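Side-chain contacts in putative O-Methyltransferase (Corynebacterium glutamicum, PDB 3DR5), which probably transfers a methyl group from S-adenosyl-L-methionine to an oxygen atom of a substrate that remains to be established: residues A[188-191]-A[197-200]; A[144-149]-A[157-162]; A[19-24]-A[102-107]. One frame throughout, in Å; residues are numbered along the deposited sequence.

Interaction 1 of 3, residues A[188-191]-A[197-200]; sequences EYIR and HVAR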
loop_
_atom_site.group_PDB
_atom_site.type_symbol
_atom_site.label_atom_id
_atom_site.label_comp_id
_atom_site.label_asym_id
_atom_site.label_seq_id
_atom_site.Cartn_x
_atom_site.Cartn_y
_atom_site.Cartn_z
ATOM N N GLU A 188 7.938 15.508 -10.477
ATOM C CA GLU A 188 7.122 16.631 -10.930
ATOM C C GLU A 188 6.197 16.198 -12.074
ATOM O O GLU A 188 5.035 16.595 -12.129
ATOM C CB GLU A 188 8.032 17.777 -11.389
ATOM C CG GLU A 188 7.305 18.933 -12.044
ATOM C CD GLU A 188 8.241 20.071 -12.387
ATOM O OE1 GLU A 188 9.012 20.486 -11.495
ATOM O OE2 GLU A 188 8.202 20.560 -13.538
ATOM N N TYR A 189 6.718 15.385 -12.990
ATOM C CA TYR A 189 5.923 14.893 -14.118
ATOM C C TYR A 189 4.828 13.942 -13.634
ATOM O O TYR A 189 3.676 14.030 -14.065
ATOM C CB TYR A 189 6.799 14.146 -15.116
ATOM C CG TYR A 189 6.008 13.576 -16.267
ATOM C CD1 TYR A 189 5.437 14.415 -17.223
ATOM C CD2 TYR A 189 5.799 12.202 -16.386
ATOM C CE1 TYR A 189 4.685 13.904 -18.271
ATOM C CE2 TYR A 189 5.043 11.677 -17.432
ATOM C CZ TYR A 189 4.490 12.535 -18.369
ATOM O OH TYR A 189 3.754 12.030 -19.413
ATOM N N ILE A 190 5.191 13.028 -12.738
ATOM C CA ILE A 190 4.232 12.072 -12.204
ATOM C C ILE A 190 3.086 12.801 -11.486
ATOM O O ILE A 190 1.922 12.430 -11.624
ATOM C CB ILE A 190 4.933 11.074 -11.237
ATOM C CG1 ILE A 190 5.700 10.024 -12.050
ATOM C CG2 ILE A 190 3.905 10.416 -10.305
ATOM C CD1 ILE A 190 6.624 9.146 -11.219
ATOM N N ARG A 191 3.416 13.839 -10.722
ATOM C CA ARG A 191 2.398 14.591 -9.996
ATOM C C ARG A 191 1.526 15.468 -10.894
ATOM O O ARG A 191 0.567 16.082 -10.431
ATOM C CB ARG A 191 3.060 15.445 -8.915
ATOM C CG ARG A 191 3.581 14.645 -7.720
ATOM C CD ARG A 191 4.637 15.425 -6.955
ATOM N NE ARG A 191 4.447 16.857 -7.141
ATOM C CZ ARG A 191 5.435 17.726 -7.316
ATOM N NH1 ARG A 191 6.696 17.316 -7.334
ATOM N NH2 ARG A 191 5.159 19.008 -7.477
ATOM N N HIS A 197 -3.645 8.484 -8.980
ATOM C CA HIS A 197 -3.508 8.675 -7.538
ATOM C C HIS A 197 -2.010 8.473 -7.302
ATOM O O HIS A 197 -1.415 7.470 -7.732
ATOM C CB HIS A 197 -4.264 7.626 -6.726
ATOM C CG HIS A 197 -5.730 7.618 -6.961
ATOM N ND1 HIS A 197 -6.532 8.712 -6.717
ATOM C CD2 HIS A 197 -6.551 6.630 -7.376
ATOM C CE1 HIS A 197 -7.788 8.394 -6.971
ATOM N NE2 HIS A 197 -7.826 7.137 -7.373
ATOM N N VAL A 198 -1.386 9.436 -6.641
ATOM C CA VAL A 198 0.041 9.363 -6.353
ATOM C C VAL A 198 0.270 9.205 -4.859
ATOM O O VAL A 198 -0.212 10.007 -4.063
ATOM C CB VAL A 198 0.781 10.634 -6.846
ATOM C CG1 VAL A 198 2.263 10.552 -6.496
ATOM C CG2 VAL A 198 0.587 10.793 -8.359
ATOM N N ALA A 199 0.980 8.146 -4.480
ATOM C CA ALA A 199 1.310 7.916 -3.081
ATOM C C ALA A 199 2.831 7.778 -3.050
ATOM O O ALA A 199 3.403 7.007 -3.822
ATOM C CB ALA A 199 0.644 6.631 -2.555
ATOM N N ARG A 200 3.490 8.540 -2.185
ATOM C CA ARG A 200 4.935 8.484 -2.066
ATOM C C ARG A 200 5.211 8.102 -0.617
ATOM O O ARG A 200 4.887 8.831 0.320
ATOM C CB ARG A 200 5.528 9.839 -2.496
ATOM C CG ARG A 200 5.444 10.006 -4.029
ATOM C CD ARG A 200 5.862 11.400 -4.468
ATOM N NE ARG A 200 4.963 12.416 -3.930
ATOM C CZ ARG A 200 5.303 13.683 -3.748
ATOM N NH1 ARG A 200 6.527 14.089 -4.066
ATOM N NH2 ARG A 200 4.431 14.528 -3.216
#
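Ile190 and Val198 make the apolar half of this contact, branch against branch. Ile190 CG2 sits 3.9 Å from Val198 CG2 and slightly farther from Val198 CG1, so the fork of the valine receives the isoleucine methyl. With chi1 of Ile190 at -77°, CG2 is anti to the backbone N and points at Val198, while CG1 lies beside that N. Next to them the aliphatic part of Arg191 grazes the same valine, Arg191 CG to Val198 CG1 being 4.5 Å.

The second half is built from two arginines. Arg191 CD lies over one face of the Arg200 guanidinium, 3.7 Å from Arg200 NH1 and displaced toward the rim of the group; the two guanidinium planes are 26° apart. Arg191 NE and Arg200 NH2 stay 4.6 Å from each other. Each arginine forms a salt bridge with Asp187, Arg191 NH1 with Asp187 OD2 and Arg200 NH1 with Asp187 OD1. Gln43 of the second subunit accepts from the backbone N of Arg200, so strand 196-201 also borders the dimer interface.

A carboxylate shared in this way probably offsets the two positive charges, letting the end of helix 178-190 settle on strand 196-201 with no hydrogen bond directly between the two segments.

Interaction 2 of 3, residues A[144-149]-A[157-162]; sequences ALVDAA and GALVLA
No ring or other flat side chain stands between Leu145, Val146 and Ala149 on one side and Leu159 and Leu161 on the other: there are no faces or edges here, and methyl groups do nearly all the touching. Leu159 splits its two methyls between neighbouring turns of the helix. Leu159 CD1 meets Ala149 CB at 3.8 Å, while Leu159 CD2 comes within 4.0 Å of Val146 CA, close against the helix backbone, with Val146 CG2 next to it. The torsion that sets CG of Leu159 opposite its own backbone N (chi1 170°) carries both methyls out from the strand to the helix.

Leu161, two residues on and so on the same side of the strand, divides its branches in a similar way. Leu161 CD1 is 4.1 Å from Val146 CG2, and Leu161 CD2 is 3.9 Å from Leu145 CD2. Those two leucines run past one another in opposite senses, whereas Val146 stands roughly at right angles to both strand leucines, its CG2 touching each.

All five residues are buried. Val133 from the neighbouring strand packs on Leu159, and Ile190 of helix 178-190 covers Val146 and Leu161, so the apolar layer carries on beyond the two segments.

The segment axes of helix 144-149 and strand 157-161 approach to 10.3 Å and are nearly antiparallel, at 162°. Helix 142-152 is the connection of a beta-alpha-beta crossover, leading from strand 130-135 to its parallel neighbour 157-161, as expected of the Rossmann-like fold of class I S-adenosyl-L-methionine-dependent methyltransferases.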
loop_
_atom_site.group_PDB
_atom_site.type_symbol
_atom_site.label_atom_id
_atom_site.label_comp_id
_atom_site.label_asym_id
_atom_site.label_seq_id
_atom_site.Cartn_x
_atom_site.Cartn_y
_atom_site.Cartn_z
ATOM N N ALA A 144 10.294 7.798 -18.783
ATOM C CA ALA A 144 10.033 6.928 -19.922
ATOM C C ALA A 144 9.275 5.683 -19.477
ATOM O O ALA A 144 8.408 5.185 -20.196
ATOM C CB ALA A 144 11.351 6.541 -20.604
ATOM N N LEU A 145 9.595 5.188 -18.284
ATOM C CA LEU A 145 8.923 4.004 -17.779
ATOM C C LEU A 145 7.444 4.321 -17.502
ATOM O O LEU A 145 6.568 3.495 -17.767
ATOM C CB LEU A 145 9.626 3.474 -16.510
ATOM C CG LEU A 145 9.076 2.131 -16.005
ATOM C CD1 LEU A 145 9.246 1.064 -17.099
ATOM C CD2 LEU A 145 9.795 1.712 -14.721
ATOM N N VAL A 146 7.171 5.518 -16.977
ATOM C CA VAL A 146 5.800 5.947 -16.676
ATOM C C VAL A 146 4.981 6.045 -17.962
ATOM O O VAL A 146 3.836 5.599 -18.027
ATOM C CB VAL A 146 5.787 7.331 -15.995
ATOM C CG1 VAL A 146 4.363 7.765 -15.725
ATOM C CG2 VAL A 146 6.587 7.286 -14.705
ATOM N N ASP A 147 5.580 6.650 -18.983
ATOM C CA ASP A 147 4.920 6.815 -20.274
ATOM C C ASP A 147 4.696 5.464 -20.923
ATOM O O ASP A 147 3.693 5.251 -21.601
ATOM C CB ASP A 147 5.765 7.693 -21.201
ATOM C CG ASP A 147 5.930 9.099 -20.671
ATOM O OD1 ASP A 147 4.950 9.637 -20.110
ATOM O OD2 ASP A 147 7.030 9.669 -20.820
ATOM N N ALA A 148 5.634 4.546 -20.712
ATOM C CA ALA A 148 5.528 3.204 -21.280
ATOM C C ALA A 148 4.527 2.347 -20.516
ATOM O O ALA A 148 3.726 1.628 -21.108
ATOM C CB ALA A 148 6.900 2.525 -21.281
ATOM N N ALA A 149 4.575 2.424 -19.194
ATOM C CA ALA A 149 3.694 1.622 -18.365
ATOM C C ALA A 149 2.242 2.088 -18.290
ATOM O O ALA A 149 1.319 1.267 -18.284
ATOM C CB ALA A 149 4.284 1.509 -16.953
ATOM N N GLY A 157 -5.337 0.004 -11.331
ATOM C CA GLY A 157 -3.995 -0.567 -11.437
ATOM C C GLY A 157 -2.922 0.339 -10.881
ATOM O O GLY A 157 -3.040 1.562 -10.927
ATOM N N ALA A 158 -1.849 -0.265 -10.383
ATOM C CA ALA A 158 -0.768 0.497 -9.783
ATOM C C ALA A 158 0.596 0.324 -10.403
ATOM O O ALA A 158 1.013 -0.796 -10.700
ATOM C CB ALA A 158 -0.672 0.187 -8.293
ATOM N N LEU A 159 1.290 1.445 -10.573
ATOM C CA LEU A 159 2.657 1.447 -11.056
ATOM C C LEU A 159 3.479 1.742 -9.787
ATOM O O LEU A 159 3.259 2.755 -9.108
ATOM C CB LEU A 159 2.882 2.568 -12.086
ATOM C CG LEU A 159 4.334 2.830 -12.508
ATOM C CD1 LEU A 159 4.931 1.594 -13.182
ATOM C CD2 LEU A 159 4.347 4.018 -13.463
ATOM N N VAL A 160 4.411 0.852 -9.458
ATOM C CA VAL A 160 5.265 1.008 -8.281
ATOM C C VAL A 160 6.712 1.271 -8.697
ATOM O O VAL A 160 7.352 0.423 -9.329
ATOM C CB VAL A 160 5.198 -0.247 -7.384
ATOM C CG1 VAL A 160 6.036 -0.036 -6.138
ATOM C CG2 VAL A 160 3.746 -0.523 -6.997
ATOM N N LEU A 161 7.224 2.451 -8.339
ATOM C CA LEU A 161 8.587 2.854 -8.699
ATOM C C LEU A 161 9.531 2.886 -7.503
ATOM O O LEU A 161 9.471 3.790 -6.668
ATOM C CB LEU A 161 8.556 4.230 -9.378
ATOM C CG LEU A 161 7.588 4.332 -10.572
ATOM C CD1 LEU A 161 7.469 5.787 -11.037
ATOM C CD2 LEU A 161 8.073 3.438 -11.707
ATOM N N ALA A 162 10.410 1.893 -7.433
ATOM C CA ALA A 162 11.377 1.787 -6.341
ATOM C C ALA A 162 12.444 2.881 -6.341
ATOM O O ALA A 162 12.876 3.336 -7.404
ATOM C CB ALA A 162 12.056 0.425 -6.385
#

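Interaction 3 of 3, residues A[19-24]-A[102-107]; sequences DAAVAR and REAGYS
Ala21 puts its methyl directly against that of Ala104: Ala21 CB lies 3.6 Å from Ala104 CB, with Ala104 CA close behind. The two methyls are small enough to bring the backbones together, and the Ala21 and Ala104 CA atoms lie only 5.2 Å apart. Ala104 is the first residue to leave helical geometry at the end of helix 91-103, while Ala21 belongs to the first turn of helix 20-31, so the start of one helix rests on the finish of another. Leu72 of helix 67-77 packs on Ala104 as well.

That first turn is capped by Asp19, which occupies the N-cap position. Asp19 OD1 accepts from Ala21 N at 2.7 Å, a weak and strongly bent bond, and from Val22 N at 3.2 Å, weak too but much straighter at 163°. One carboxylate oxygen thus serves two backbone N-H groups next to the alanine that makes the contact.

A turn further along, Arg24 and Glu103 meet at the outer edge. A chi1 of 173° sends Arg24 CG toward the glutamate, and bends at chi2 and chi3 then turn the chain: Glu103 OE1 is 3.9 Å from Arg24 CG and 4.0 Å from Arg24 NE. The latter is a long salt bridge, with the guanidinium and carboxylate planes 21° apart and OE1 approaching obliquely. Arg24 NH1 has a salt bridge with Asp28 in its own helix. Both Arg24 and Glu103 also touch a crystal neighbour, which may influence where their ends lie.

The alanine pair therefore gives the closest approach, while Arg24 against Glu103 buries a comparable share of surface; their long ion pair, on the solvent-exposed side, probably adds only a modest electrostatic attraction.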
loop_
_atom_site.group_PDB
_atom_site.type_symbol
_atom_site.label_atom_id
_atom_site.label_comp_id
_atom_site.label_asym_id
_atom_site.label_seq_id
_atom_site.Cartn_x
_atom_site.Cartn_y
_atom_site.Cartn_z
ATOM N N ASP A 19 10.476 -17.125 4.858
ATOM C CA ASP A 19 10.077 -17.980 3.748
ATOM C C ASP A 19 11.397 -18.415 3.091
ATOM O O ASP A 19 12.254 -17.581 2.770
ATOM C CB ASP A 19 9.208 -17.234 2.719
ATOM C CG ASP A 19 8.905 -18.090 1.501
ATOM O OD1 ASP A 19 9.746 -18.948 1.149
ATOM O OD2 ASP A 19 7.841 -17.902 0.879
ATOM N N ALA A 20 11.561 -19.720 2.892
ATOM C CA ALA A 20 12.785 -20.268 2.308
ATOM C C ALA A 20 13.044 -19.770 0.896
ATOM O O ALA A 20 14.143 -19.303 0.585
ATOM C CB ALA A 20 12.737 -21.800 2.326
ATOM N N ALA A 21 12.030 -19.865 0.045
ATOM C CA ALA A 21 12.163 -19.414 -1.328
ATOM C C ALA A 21 12.510 -17.924 -1.361
ATOM O O ALA A 21 13.323 -17.491 -2.174
ATOM C CB ALA A 21 10.862 -19.680 -2.098
ATOM N N VAL A 22 11.900 -17.142 -0.471
ATOM C CA VAL A 22 12.159 -15.704 -0.417
ATOM C C VAL A 22 13.556 -15.402 0.115
ATOM O O VAL A 22 14.256 -14.534 -0.409
ATOM C CB VAL A 22 11.117 -14.970 0.469
ATOM C CG1 VAL A 22 11.580 -13.527 0.738
ATOM C CG2 VAL A 22 9.752 -14.974 -0.213
ATOM N N ALA A 23 13.962 -16.118 1.160
ATOM C CA ALA A 23 15.283 -15.913 1.744
ATOM C C ALA A 23 16.361 -16.269 0.712
ATOM O O ALA A 23 17.390 -15.611 0.630
ATOM C CB ALA A 23 15.445 -16.775 2.996
ATOM N N ARG A 24 16.115 -17.313 -0.070
ATOM C CA ARG A 24 17.061 -17.745 -1.089
ATOM C C ARG A 24 17.201 -16.645 -2.150
ATOM O O ARG A 24 18.318 -16.296 -2.555
ATOM C CB ARG A 24 16.570 -19.065 -1.710
ATOM C CG ARG A 24 17.366 -19.564 -2.900
ATOM C CD ARG A 24 18.836 -19.766 -2.571
ATOM N NE ARG A 24 19.399 -20.855 -3.364
ATOM C CZ ARG A 24 20.637 -20.872 -3.837
ATOM N NH1 ARG A 24 21.447 -19.852 -3.597
ATOM N NH2 ARG A 24 21.061 -21.905 -4.554
ATOM N N ARG A 102 11.119 -21.837 -9.909
ATOM C CA ARG A 102 11.124 -23.300 -9.962
ATOM C C ARG A 102 11.285 -23.867 -8.537
ATOM O O ARG A 102 10.530 -24.756 -8.138
ATOM C CB ARG A 102 12.287 -23.798 -10.818
ATOM C CG ARG A 102 12.291 -25.306 -11.085
ATOM C CD ARG A 102 13.705 -25.893 -11.051
ATOM N NE ARG A 102 14.718 -24.953 -11.530
ATOM C CZ ARG A 102 14.748 -24.436 -12.756
ATOM N NH1 ARG A 102 13.820 -24.772 -13.642
ATOM N NH2 ARG A 102 15.697 -23.572 -13.091
ATOM N N GLU A 103 12.266 -23.359 -7.784
ATOM C CA GLU A 103 12.527 -23.829 -6.423
ATOM C C GLU A 103 11.326 -23.574 -5.519
ATOM O O GLU A 103 10.936 -24.460 -4.750
ATOM C CB GLU A 103 13.823 -23.195 -5.891
ATOM C CG GLU A 103 15.047 -24.004 -6.310
ATOM C CD GLU A 103 16.265 -23.136 -6.488
ATOM O OE1 GLU A 103 16.452 -22.197 -5.680
ATOM O OE2 GLU A 103 17.039 -23.396 -7.430
ATOM N N ALA A 104 10.750 -22.371 -5.595
ATOM C CA ALA A 104 9.517 -22.108 -4.863
ATOM C C ALA A 104 8.590 -23.092 -5.639
ATOM O O ALA A 104 8.923 -23.542 -6.750
ATOM C CB ALA A 104 9.064 -20.680 -5.079
ATOM N N GLY A 105 7.414 -23.404 -5.122
ATOM C CA GLY A 105 6.582 -24.379 -5.814
ATOM C C GLY A 105 5.796 -23.937 -7.014
ATOM O O GLY A 105 4.791 -24.557 -7.361
ATOM N N TYR A 106 6.314 -22.931 -7.703
ATOM C CA TYR A 106 5.611 -22.363 -8.839
ATOM C C TYR A 106 5.680 -22.978 -10.217
ATOM O O TYR A 106 6.749 -23.286 -10.710
ATOM C CB TYR A 106 5.945 -20.878 -8.944
ATOM C CG TYR A 106 5.365 -19.995 -7.842
ATOM C CD1 TYR A 106 4.001 -19.693 -7.803
ATOM C CD2 TYR A 106 6.181 -19.467 -6.835
ATOM C CE1 TYR A 106 3.465 -18.896 -6.790
ATOM C CE2 TYR A 106 5.653 -18.676 -5.816
ATOM C CZ TYR A 106 4.297 -18.394 -5.803
ATOM O OH TYR A 106 3.780 -17.608 -4.800
ATOM N N SER A 107 4.509 -23.124 -10.832
ATOM C CA SER A 107 4.401 -23.676 -12.171
ATOM C C SER A 107 4.953 -22.680 -13.193
ATOM O O SER A 107 4.847 -21.467 -13.013
ATOM C CB SER A 107 2.936 -23.998 -12.488
ATOM O OG SER A 107 2.761 -24.291 -13.861
#

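Interaction 2 is the core contact, fully buried and made of hydrocarbon alone; interactions 1 and 3 are only partly buried, and each joins a small apolar patch to charged side chains. Interactions 1 and 2 are neighbours that reach the same sheet: Ile190 CD1 packs on Leu161 CD1 at 3.5 Å, and Tyr189 OH probably hydrogen-bonds to Asp147 OD1. Interaction 1 lies at the sheet's antiparallel end, where its arginines meet the second subunit. Interaction 3 stands apart, across the chain's centre and about 16 Å from interaction 2 at the nearest atoms; it joins the start of one helix to the end of another and the turn after it, and its ion pair is exposed.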